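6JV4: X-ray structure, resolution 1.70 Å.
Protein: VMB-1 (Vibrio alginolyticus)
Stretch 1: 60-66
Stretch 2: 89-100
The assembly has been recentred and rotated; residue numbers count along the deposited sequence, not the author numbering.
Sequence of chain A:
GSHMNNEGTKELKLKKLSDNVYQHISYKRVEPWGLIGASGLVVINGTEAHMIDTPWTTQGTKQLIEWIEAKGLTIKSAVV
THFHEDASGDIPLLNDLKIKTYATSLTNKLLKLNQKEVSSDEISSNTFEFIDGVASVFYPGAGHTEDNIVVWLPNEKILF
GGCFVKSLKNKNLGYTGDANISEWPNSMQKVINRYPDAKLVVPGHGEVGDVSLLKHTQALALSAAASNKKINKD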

ATOM      1  N   GLY A  60     -14.211  -6.967  -4.764  1.00 13.67           N
ATOM      2  CA  GLY A  60     -13.859  -6.446  -3.428  1.00 13.50           C
ATOM      3  C   GLY A  60     -13.851  -4.924  -3.427  1.00 12.03           C
ATOM      4  O   GLY A  60     -14.305  -4.359  -2.428  1.00 13.19           O
ATOM      5  N   THR A  61     -13.322  -4.263  -4.463  1.00 12.21           N
ATOM      6  CA  THR A  61     -13.300  -2.779  -4.526  1.00 11.51           C
ATOM      7  C   THR A  61     -14.743  -2.243  -4.552  1.00 12.44           C
ATOM      8  O   THR A  61     -15.097  -1.291  -3.800  1.00 11.57           O
ATOM      9  N   LYS A  62     -15.601  -2.878  -5.340  1.00 12.96           N
ATOM     10  CA  LYS A  62     -17.020  -2.439  -5.387  1.00 13.94           C
ATOM     11  C   LYS A  62     -17.662  -2.639  -4.011  1.00 12.82           C
ATOM     12  O   LYS A  62     -18.385  -1.724  -3.538  1.00 13.80           O
ATOM     13  N   GLN A  63     -17.374  -3.757  -3.341  1.00 12.62           N
ATOM     14  CA  GLN A  63     -17.932  -4.036  -1.990  1.00 13.22           C
ATOM     15  C   GLN A  63     -17.397  -2.999  -0.990  1.00 14.32           C
ATOM     16  O   GLN A  63     -18.171  -2.527  -0.108  1.00 14.67           O
ATOM     17  N   LEU A  64     -16.122  -2.623  -1.140  1.00 13.49           N
ATOM     18  CA  LEU A  64     -15.520  -1.632  -0.216  1.00 13.17           C
ATOM     19  C   LEU A  64     -16.213  -0.276  -0.419  1.00 12.24           C
ATOM     20  O   LEU A  64     -16.514   0.391   0.597  1.00 14.22           O
ATOM     21  N   ILE A  65     -16.433   0.134  -1.656  1.00 13.44           N
ATOM     22  CA  ILE A  65     -17.136   1.423  -1.954  1.00 14.99           C
ATOM     23  C   ILE A  65     -18.544   1.370  -1.349  1.00 16.64           C
ATOM     24  O   ILE A  65     -18.962   2.358  -0.681  1.00 16.44           O
ATOM     25  N   GLU A  66     -19.241   0.247  -1.478  1.00 18.39           N
ATOM     26  CA  GLU A  66     -20.613   0.100  -0.891  1.00 20.92           C
ATOM     27  C   GLU A  66     -20.526   0.278   0.624  1.00 18.27           C
ATOM     28  O   GLU A  66     -21.381   0.985   1.211  1.00 19.35           O
ATOM     29  N   GLY A  89      -4.804  -2.208  -8.912  1.00 13.96           N
ATOM     30  CA  GLY A  89      -5.649  -2.968  -9.851  1.00 14.52           C
ATOM     31  C   GLY A  89      -6.933  -2.263 -10.242  1.00 14.32           C
ATOM     32  O   GLY A  89      -7.381  -2.442 -11.390  1.00 15.22           O
ATOM     33  N   ASP A  90      -7.513  -1.445  -9.383  1.00 13.62           N
ATOM     34  CA  ASP A  90      -8.833  -0.838  -9.705  1.00 13.98           C
ATOM     35  C   ASP A  90      -8.738   0.655 -10.002  1.00 15.06           C
ATOM     36  O   ASP A  90      -9.778   1.338  -9.932  1.00 14.79           O
ATOM     37  N   ILE A  91      -7.607   1.158 -10.499  1.00 12.54           N
ATOM     38  CA  ILE A  91      -7.563   2.553 -11.011  1.00 14.20           C
ATOM     39  C   ILE A  91      -8.676   2.787 -12.046  1.00 14.02           C
ATOM     40  O   ILE A  91      -9.338   3.837 -11.991  1.00 14.22           O
ATOM     41  N   PRO A  92      -8.897   1.895 -13.053  1.00 14.44           N
ATOM     42  CA  PRO A  92      -9.902   2.168 -14.068  1.00 15.07           C
ATOM     43  C   PRO A  92     -11.282   2.356 -13.447  1.00 14.30           C
ATOM     44  O   PRO A  92     -11.966   3.327 -13.808  1.00 16.11           O
ATOM     45  N   LEU A  93     -11.684   1.464 -12.542  1.00 14.58           N
ATOM     46  CA  LEU A  93     -12.988   1.567 -11.854  1.00 15.75           C
ATOM     47  C   LEU A  93     -13.061   2.904 -11.130  1.00 15.20           C
ATOM     48  O   LEU A  93     -14.105   3.573 -11.234  1.00 14.53           O
ATOM     49  N   LEU A  94     -12.026   3.269 -10.353  1.00 13.97           N
ATOM     50  CA  LEU A  94     -12.134   4.522  -9.565  1.00 14.05           C
ATOM     51  C   LEU A  94     -12.200   5.714 -10.518  1.00 15.55           C
ATOM     52  O   LEU A  94     -13.014   6.653 -10.262  1.00 17.48           O
ATOM     53  N   ASN A  95     -11.432   5.687 -11.592  1.00 15.20           N
ATOM     54  CA  ASN A  95     -11.414   6.806 -12.567  1.00 16.90           C
ATOM     55  C   ASN A  95     -12.814   6.902 -13.210  1.00 17.31           C
ATOM     56  O   ASN A  95     -13.339   8.034 -13.320  1.00 17.28           O
ATOM     57  N   ASP A  96     -13.409   5.764 -13.533  1.00 18.90           N
ATOM     58  CA  ASP A  96     -14.800   5.685 -14.073  1.00 21.65           C
ATOM     59  C   ASP A  96     -15.831   6.269 -13.110  1.00 22.48           C
ATOM     60  O   ASP A  96     -16.752   6.917 -13.643  1.00 22.29           O
ATOM     61  N   LEU A  97     -15.663   6.120 -11.783  1.00 18.75           N
ATOM     62  CA  LEU A  97     -16.553   6.668 -10.723  1.00 19.50           C
ATOM     63  C   LEU A  97     -16.152   8.094 -10.359  1.00 18.68           C
ATOM     64  O   LEU A  97     -16.726   8.624  -9.424  1.00 20.63           O
ATOM     65  N   LYS A  98     -15.177   8.690 -11.050  1.00 18.39           N
ATOM     66  CA  LYS A  98     -14.666  10.050 -10.766  1.00 21.79           C
ATOM     67  C   LYS A  98     -14.191  10.144  -9.310  1.00 21.31           C
ATOM     68  O   LYS A  98     -14.345  11.196  -8.676  1.00 20.32           O
ATOM     69  N   ILE A  99     -13.589   9.071  -8.794  1.00 18.80           N
ATOM     70  CA  ILE A  99     -12.854   9.094  -7.504  1.00 17.09           C
ATOM     71  C   ILE A  99     -11.403   9.421  -7.863  1.00 16.34           C
ATOM     72  O   ILE A  99     -10.869   8.721  -8.725  1.00 15.18           O
ATOM     73  N   LYS A 100     -10.825  10.493  -7.334  1.00 14.67           N
ATOM     74  CA  LYS A 100      -9.455  10.907  -7.716  1.00 15.40           C
ATOM     75  C   LYS A 100      -8.492   9.777  -7.323  1.00 12.22           C
ATOM     76  O   LYS A 100      -8.672   9.189  -6.253  1.00 13.02           O
TER

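The two stretches meet through a small interface that buries 277 Å² in total and combines one buried polar contact with an aliphatic cluster. Stretch 1 is helical throughout, whereas stretch 2 enters a helix at Ile-91 and leaves it after Asp-96. The helix axes run in broadly the same direction, with an angle of 39° between them, and come no closer than 11.1 Å, so side chains rather than backbone fill the space between them. The backbones draw nearest at the start of the second helix, where the CA atoms of Thr-61 and Asp-90 are 7.1 Å apart.

The polar contact lies at this narrow end. Thr-61 and Asp-90 both direct their CA-to-CB bonds toward the opposing stretch, and both adopt m rotamers at chi1 (-55° and -82°). Thr-61 OG1 donates a hydrogen bond to Asp-90 OD2 at 2.7 Å, the only hydrogen bond between the stretches. Asp-90 occupies the N-cap position, yet its side chain makes no capping bond. Its carboxylate is instead shared between the threonine hydroxyl, through OD2, and a residue just outside the stretch, through OD1. Because both residues are buried, the bond gives a hydroxyl and a carboxylate oxygen a partner where solvent is scarce.

The apolar contacts begin on the same threonine. Its methyl group turns to the leucines of the second helix: Thr-61 CG2 lies 3.8 Å from Leu-93 CD2 and 4.3 Å from Leu-94 CD2. Thr-61 thus joins the polar and apolar parts of the interface, with its hydroxyl serving one and its methyl the other.

One turn further along stretch 1, Ile-65 also points toward stretch 2. With chi1 m and chi2 t, it extends CD1 into a pocket lined by four aliphatic residues. The closest approach is from Ile-65 CD1 to Leu-97 CD1, at 3.6 Å; Leu-94 CD2 lies 4.0 Å from Ile-65 CD1, and Ile-99 CD1 lies 4.2 Å from the same methyl. Leu-93 CD2 is more distant, 4.5 Å from Ile-65 CD1. Leu-93 points toward stretch 1 in a t,p conformation, while Leu-94, Leu-97 and Ile-99 are all m,t. Leu-94 leaves its backbone sideways, but the end of its side chain comes nearer to stretch 1.

The pocket continues beyond the second helix, where the chain turns through a Schellman motif. Lys-98 has positive phi, and Ile-99 N bonds back to Leu-94 O at 2.9 Å. Leu-97 and Ile-99 both point toward stretch 1, whereas Lys-98 between them makes no contact with it.

At the exposed margin, Lys-62 contributes through the aliphatic part of its side chain. It leaves the helix sideways in an extended m,t,t,t conformation, and Lys-62 CG packs 3.9 Å from Leu-93 CD2. Its ammonium group forms no hydrogen bond across the interface.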

ATOM      1  CB  THR A  61     -12.463  -2.266  -5.695  1.00 12.72           C
ATOM      2  OG1 THR A  61     -11.151  -2.846  -5.577  1.00 12.64           O
ATOM      3  CG2 THR A  61     -12.429  -0.763  -5.739  1.00 13.13           C
ATOM      4  CB  LYS A  62     -17.774  -3.231  -6.458  1.00 15.91           C
ATOM      5  CG  LYS A  62     -17.418  -2.815  -7.865  1.00 18.67           C
ATOM      6  CD  LYS A  62     -18.189  -3.573  -8.927  1.00 22.64           C
ATOM      7  CE  LYS A  62     -17.829  -3.071 -10.302  1.00 27.71           C
ATOM      8  NZ  LYS A  62     -18.712  -3.648 -11.342  1.00 31.80           N
ATOM      9  CB  GLN A  63     -17.594  -5.446  -1.542  1.00 13.97           C
ATOM     10  CG  GLN A  63     -18.322  -6.513  -2.362  1.00 14.88           C
ATOM     11  CD  GLN A  63     -17.614  -7.844  -2.256  1.00 15.81           C
ATOM     12  OE1 GLN A  63     -16.685  -8.012  -1.478  1.00 17.42           O
ATOM     13  NE2 GLN A  63     -18.062  -8.839  -3.027  1.00 16.09           N
ATOM     14  CB  LEU A  64     -14.017  -1.520  -0.473  1.00 13.09           C
ATOM     15  CG  LEU A  64     -13.287  -0.578   0.487  1.00 13.06           C
ATOM     16  CD1 LEU A  64     -13.527  -0.964   1.938  1.00 13.96           C
ATOM     17  CD2 LEU A  64     -11.794  -0.535   0.167  1.00 13.35           C
ATOM     18  CB  ILE A  65     -17.142   1.687  -3.459  1.00 16.08           C
ATOM     19  CG1 ILE A  65     -15.738   2.076  -3.934  1.00 16.81           C
ATOM     20  CG2 ILE A  65     -18.173   2.741  -3.867  1.00 17.32           C
ATOM     21  CD1 ILE A  65     -15.574   1.959  -5.407  1.00 17.90           C
ATOM     22  CB  GLU A  66     -21.243  -1.258  -1.245  1.00 24.87           C
ATOM     23  CG  GLU A  66     -21.669  -1.369  -2.690  1.00 34.11           C
ATOM     24  CD  GLU A  66     -21.807  -2.783  -3.260  1.00 45.19           C
ATOM     25  OE1 GLU A  66     -21.813  -2.911  -4.527  1.00 52.55           O
ATOM     26  OE2 GLU A  66     -21.905  -3.765  -2.454  1.00 51.78           O
ATOM     27  CB  ASP A  90      -9.873  -1.267  -8.672  1.00 14.40           C
ATOM     28  CG  ASP A  90     -10.437  -2.633  -8.997  1.00 15.58           C
ATOM     29  OD1 ASP A  90     -10.851  -2.842 -10.181  1.00 18.14           O
ATOM     30  OD2 ASP A  90     -10.496  -3.463  -8.082  1.00 18.39           O
ATOM     31  CB  ILE A  91      -6.157   2.872 -11.517  1.00 13.80           C
ATOM     32  CG1 ILE A  91      -5.195   3.103 -10.340  1.00 13.75           C
ATOM     33  CG2 ILE A  91      -6.164   4.050 -12.443  1.00 13.76           C
ATOM     34  CD1 ILE A  91      -3.806   3.393 -10.807  1.00 14.60           C
ATOM     35  CB  PRO A  92      -9.812   0.949 -14.998  1.00 16.67           C
ATOM     36  CG  PRO A  92      -8.372   0.488 -14.837  1.00 16.33           C
ATOM     37  CD  PRO A  92      -8.105   0.694 -13.362  1.00 16.39           C
ATOM     38  CB  LEU A  93     -13.185   0.409 -10.878  1.00 17.42           C
ATOM     39  CG  LEU A  93     -14.442   0.513 -10.031  1.00 19.42           C
ATOM     40  CD1 LEU A  93     -15.703   0.448 -10.924  1.00 21.35           C
ATOM     41  CD2 LEU A  93     -14.470  -0.548  -8.967  1.00 20.97           C
ATOM     42  CB  LEU A  94     -10.947   4.635  -8.606  1.00 15.18           C
ATOM     43  CG  LEU A  94     -10.843   3.552  -7.542  1.00 18.51           C
ATOM     44  CD1 LEU A  94      -9.614   3.760  -6.664  1.00 16.85           C
ATOM     45  CD2 LEU A  94     -12.058   3.462  -6.666  1.00 20.46           C
ATOM     46  CB  ASN A  95     -10.288   6.638 -13.574  1.00 17.22           C
ATOM     47  CG  ASN A  95      -8.915   7.021 -13.035  1.00 18.01           C
ATOM     48  OD1 ASN A  95      -8.785   7.548 -11.909  1.00 16.97           O
ATOM     49  ND2 ASN A  95      -7.893   6.679 -13.813  1.00 16.27           N
ATOM     50  CB  ASP A  96     -15.182   4.261 -14.440  1.00 23.24           C
ATOM     51  CG  ASP A  96     -14.557   3.799 -15.727  1.00 26.09           C
ATOM     52  OD1 ASP A  96     -14.021   4.655 -16.443  1.00 32.85           O
ATOM     53  OD2 ASP A  96     -14.618   2.590 -15.999  1.00 30.34           O
ATOM     54  CB  LEU A  97     -16.529   5.748  -9.502  1.00 20.19           C
ATOM     55  CG  LEU A  97     -16.966   4.310  -9.742  1.00 21.25           C
ATOM     56  CD1 LEU A  97     -16.711   3.439  -8.520  1.00 22.17           C
ATOM     57  CD2 LEU A  97     -18.435   4.257 -10.147  1.00 23.76           C
ATOM     58  CB  LYS A  98     -15.743  11.081 -11.144  1.00 28.44           C
ATOM     59  CG  LYS A  98     -16.287  10.859 -12.551  1.00 34.22           C
ATOM     60  CD  LYS A  98     -16.459  12.131 -13.343  1.00 43.25           C
ATOM     61  CE  LYS A  98     -17.012  11.864 -14.730  1.00 50.40           C
ATOM     62  NZ  LYS A  98     -18.323  12.528 -14.915  1.00 59.16           N
ATOM     63  CB  ILE A  99     -12.999   7.743  -6.786  1.00 16.74           C
ATOM     64  CG1 ILE A  99     -14.449   7.437  -6.439  1.00 16.32           C
ATOM     65  CG2 ILE A  99     -12.102   7.688  -5.548  1.00 16.09           C
ATOM     66  CD1 ILE A  99     -14.683   5.998  -6.060  1.00 16.18           C
ATOM     67  CB  LYS A 100      -8.984  12.186  -7.025  1.00 19.99           C
ATOM     68  CG  LYS A 100      -9.827  13.428  -7.293  1.00 25.82           C
ATOM     69  CD  LYS A 100      -9.110  14.731  -6.969  1.00 32.50           C
ATOM     70  CE  LYS A 100      -9.851  15.937  -7.530  1.00 41.01           C
ATOM     71  NZ  LYS A 100      -8.948  16.772  -8.354  1.00 48.52           N
TER